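Local coordinates for iron-containing superoxide dismutase B2 (Trypanosoma brucei, PDB 3ESF), which probably converts superoxide radicals into hydrogen peroxide and molecular oxygen at a mononuclear iron centre, as other iron/manganese superoxide dismutases do, at residues H76-Y79 and W80-S84. The protein carries 1 engineered substitution. Numbering follows the deposited sequence.
With FE (Fe (III) ion), chain E.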
ATOM      1  N   HIS A  76      12.011   8.560  -1.993  1.00 19.12           N
ATOM      2  CA  HIS A  76      11.476   9.712  -1.258  1.00 19.23           C
ATOM      3  C   HIS A  76      12.285  10.969  -1.457  1.00 19.22           C
ATOM      4  O   HIS A  76      11.733  12.054  -1.549  1.00 19.36           O
ATOM      5  CB  HIS A  76      11.362   9.393   0.232  1.00 18.87           C
ATOM      6  CG  HIS A  76      10.215   8.494   0.546  1.00 19.16           C
ATOM      7  ND1 HIS A  76      10.274   7.128   0.368  1.00 17.78           N
ATOM      8  CD2 HIS A  76       8.951   8.775   0.932  1.00 19.12           C
ATOM      9  CE1 HIS A  76       9.098   6.606   0.659  1.00 20.69           C
ATOM     10  NE2 HIS A  76       8.271   7.586   0.979  1.00 18.73           N
ATOM     11  N   ASN A  77      13.613  10.834  -1.477  1.00 19.54           N
ATOM     12  CA  ASN A  77      14.480  11.970  -1.794  1.00 19.17           C
ATOM     13  C   ASN A  77      14.079  12.561  -3.150  1.00 19.06           C
ATOM     14  O   ASN A  77      13.906  13.785  -3.297  1.00 17.54           O
ATOM     15  CB  ASN A  77      15.967  11.561  -1.837  1.00 19.44           C
ATOM     16  CG  ASN A  77      16.563  11.286  -0.443  1.00 18.97           C
ATOM     17  OD1 ASN A  77      15.983  11.640   0.582  1.00 18.65           O
ATOM     18  ND2 ASN A  77      17.760  10.699  -0.423  1.00 17.14           N
ATOM     19  N   PHE A  78      13.935  11.675  -4.125  1.00 18.22           N
ATOM     20  CA  PHE A  78      13.622  12.077  -5.490  1.00 18.86           C
ATOM     21  C   PHE A  78      12.211  12.693  -5.574  1.00 18.82           C
ATOM     22  O   PHE A  78      11.986  13.683  -6.282  1.00 19.13           O
ATOM     23  CB  PHE A  78      13.746  10.856  -6.424  1.00 19.04           C
ATOM     24  CG  PHE A  78      14.035  11.223  -7.844  1.00 19.81           C
ATOM     25  CD1 PHE A  78      15.318  11.623  -8.229  1.00 20.14           C
ATOM     26  CD2 PHE A  78      13.032  11.195  -8.795  1.00 19.04           C
ATOM     27  CE1 PHE A  78      15.589  11.980  -9.553  1.00 19.74           C
ATOM     28  CE2 PHE A  78      13.298  11.536 -10.123  1.00 18.80           C
ATOM     29  CZ  PHE A  78      14.573  11.929 -10.496  1.00 18.21           C
ATOM     30  N   TYR A  79      11.277  12.094  -4.843  1.00 18.92           N
ATOM     31  CA  TYR A  79       9.907  12.621  -4.693  1.00 19.34           C
ATOM     32  C   TYR A  79       9.829  14.077  -4.183  1.00 18.98           C
ATOM     33  O   TYR A  79       9.121  14.881  -4.769  1.00 19.11           O
ATOM     34  CB  TYR A  79       9.145  11.702  -3.733  1.00 18.87           C
ATOM     35  CG  TYR A  79       7.735  12.132  -3.367  1.00 19.90           C
ATOM     36  CD1 TYR A  79       6.769  12.368  -4.360  1.00 17.72           C
ATOM     37  CD2 TYR A  79       7.364  12.280  -2.019  1.00 19.74           C
ATOM     38  CE1 TYR A  79       5.461  12.717  -4.019  1.00 20.79           C
ATOM     39  CE2 TYR A  79       6.089  12.643  -1.666  1.00 19.72           C
ATOM     40  CZ  TYR A  79       5.123  12.848  -2.660  1.00 20.55           C
ATOM     41  OH  TYR A  79       3.835  13.194  -2.295  1.00 20.93           O
ATOM     42  N   TRP A  80      10.501  14.392  -3.073  1.00 19.49           N
ATOM     43  CA  TRP A  80      10.499  15.757  -2.543  1.00 19.75           C
ATOM     44  C   TRP A  80      11.084  16.734  -3.550  1.00 19.78           C
ATOM     45  O   TRP A  80      10.560  17.831  -3.705  1.00 19.57           O
ATOM     46  CB  TRP A  80      11.239  15.905  -1.194  1.00 20.27           C
ATOM     47  CG  TRP A  80      10.761  15.013  -0.099  1.00 21.33           C
ATOM     48  CD1 TRP A  80      11.523  14.154   0.643  1.00 21.07           C
ATOM     49  CD2 TRP A  80       9.413  14.878   0.391  1.00 21.83           C
ATOM     50  NE1 TRP A  80      10.737  13.481   1.542  1.00 20.06           N
ATOM     51  CE2 TRP A  80       9.443  13.899   1.416  1.00 20.51           C
ATOM     52  CE3 TRP A  80       8.185  15.483   0.058  1.00 20.53           C
ATOM     53  CZ2 TRP A  80       8.299  13.519   2.130  1.00 21.14           C
ATOM     54  CZ3 TRP A  80       7.040  15.101   0.762  1.00 20.34           C
ATOM     55  CH2 TRP A  80       7.107  14.126   1.789  1.00 21.07           C
ATOM     56  N   GLU A  81      12.164  16.343  -4.231  1.00 19.61           N
ATOM     57  CA  GLU A  81      12.763  17.167  -5.278  1.00 19.72           C
ATOM     58  C   GLU A  81      11.885  17.332  -6.526  1.00 19.46           C
ATOM     59  O   GLU A  81      12.015  18.313  -7.254  1.00 19.20           O
ATOM     60  CB  GLU A  81      14.149  16.638  -5.664  1.00 19.81           C
ATOM     61  CG  GLU A  81      15.224  16.909  -4.604  1.00 23.69           C
ATOM     62  CD  GLU A  81      15.497  18.398  -4.380  1.00 28.57           C
ATOM     63  OE1 GLU A  81      14.952  19.246  -5.121  1.00 29.77           O
ATOM     64  OE2 GLU A  81      16.285  18.730  -3.456  1.00 32.37           O
ATOM     65  N   SER A  82      10.978  16.379  -6.740  1.00 19.01           N
ATOM     66  CA  SER A  82      10.026  16.383  -7.860  1.00 19.21           C
ATOM     67  C   SER A  82       8.858  17.357  -7.639  1.00 19.49           C
ATOM     68  O   SER A  82       7.974  17.499  -8.507  1.00 19.69           O
ATOM     69  CB  SER A  82       9.482  14.963  -8.100  1.00 18.66           C
ATOM     70  OG  SER A  82      10.510  14.072  -8.542  1.00 16.41           O
ATOM     71  N   MET A  83       8.868  18.031  -6.485  1.00 19.18           N
ATOM     72  CA  MET A  83       7.828  18.998  -6.125  1.00 19.35           C
ATOM     73  C   MET A  83       8.435  20.300  -5.649  1.00 19.44           C
ATOM     74  O   MET A  83       9.591  20.328  -5.189  1.00 19.84           O
ATOM     75  CB  MET A  83       6.892  18.409  -5.066  1.00 19.41           C
ATOM     76  CG  MET A  83       6.311  17.030  -5.440  1.00 19.57           C
ATOM     77  SD  MET A  83       5.119  16.461  -4.223  1.00 19.92           S
ATOM     78  CE  MET A  83       6.148  16.288  -2.730  1.00 18.96           C
ATOM     79  N   SER A  84       7.672  21.388  -5.791  1.00 19.08           N
ATOM     80  CA  SER A  84       8.134  22.714  -5.410  1.00 18.98           C
ATOM     81  C   SER A  84       6.944  23.618  -5.135  1.00 18.79           C
ATOM     82  O   SER A  84       5.887  23.460  -5.760  1.00 18.80           O
ATOM     83  CB  SER A  84       9.017  23.305  -6.515  1.00 18.93           C
ATOM     84  OG  SER A  84       9.226  24.682  -6.317  1.00 19.77           O
TER
HETATM   85 FE    FE E 198       6.115   7.521   0.936  1.00 21.69          FE
HETATM   86  O   HOH W   1       6.282   5.636  -0.060  1.00 20.31           O
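Helix 64-81, whose last turns carry an iron ligand of this superoxide dismutase, ends at this contact. The carbonyl O of His76 accepts the Trp80 N-H at 3.1 Å and also lies over one face of the indole, with CD1 nearest. The imidazole of His76 binds the iron(III) through NE2 at 2.2 Å, beside a water and the other protein ligands His28, Asp161 and His165; its ND1 is tied back to Gln72 O, which fixes the rotation of the ring. One residue on, Glu81 N reaches Asn77 O in a nearly straight bond (166°). The regular pattern then frays: Ser82 N makes weak bonds to both Phe78 O and Tyr79 O. Phe78 O gains a second grip from Ser82 OG at 2.7 Å, the hydroxyl sitting above the plane of that carbonyl. With CG anti to the backbone N (chi1 176°), the Tyr79 ring meets both Trp80 and Met83 on one side. Its CE2 comes within 3.6 Å of Trp80 CZ3, the ring planes inclined at 44°, while the Met83 methyl CE sits over a face, 3.8 Å from the ring centroid. This CH-pi contact, joined by an oblique SD, makes a Met-aromatic pair. Farther out, Tyr79 OH is hydrogen-bonded to Tyr178 OH and Trp80 NE1 to His33 ND1 of helix 22-45. Phe78 and Ser82 pack on strand 154-161 and helix 188-196, and Met83 rests on Phe182 and Val185 of helix 175-185, so the helix end joins the alpha-hairpin to the C-terminal alpha/beta part.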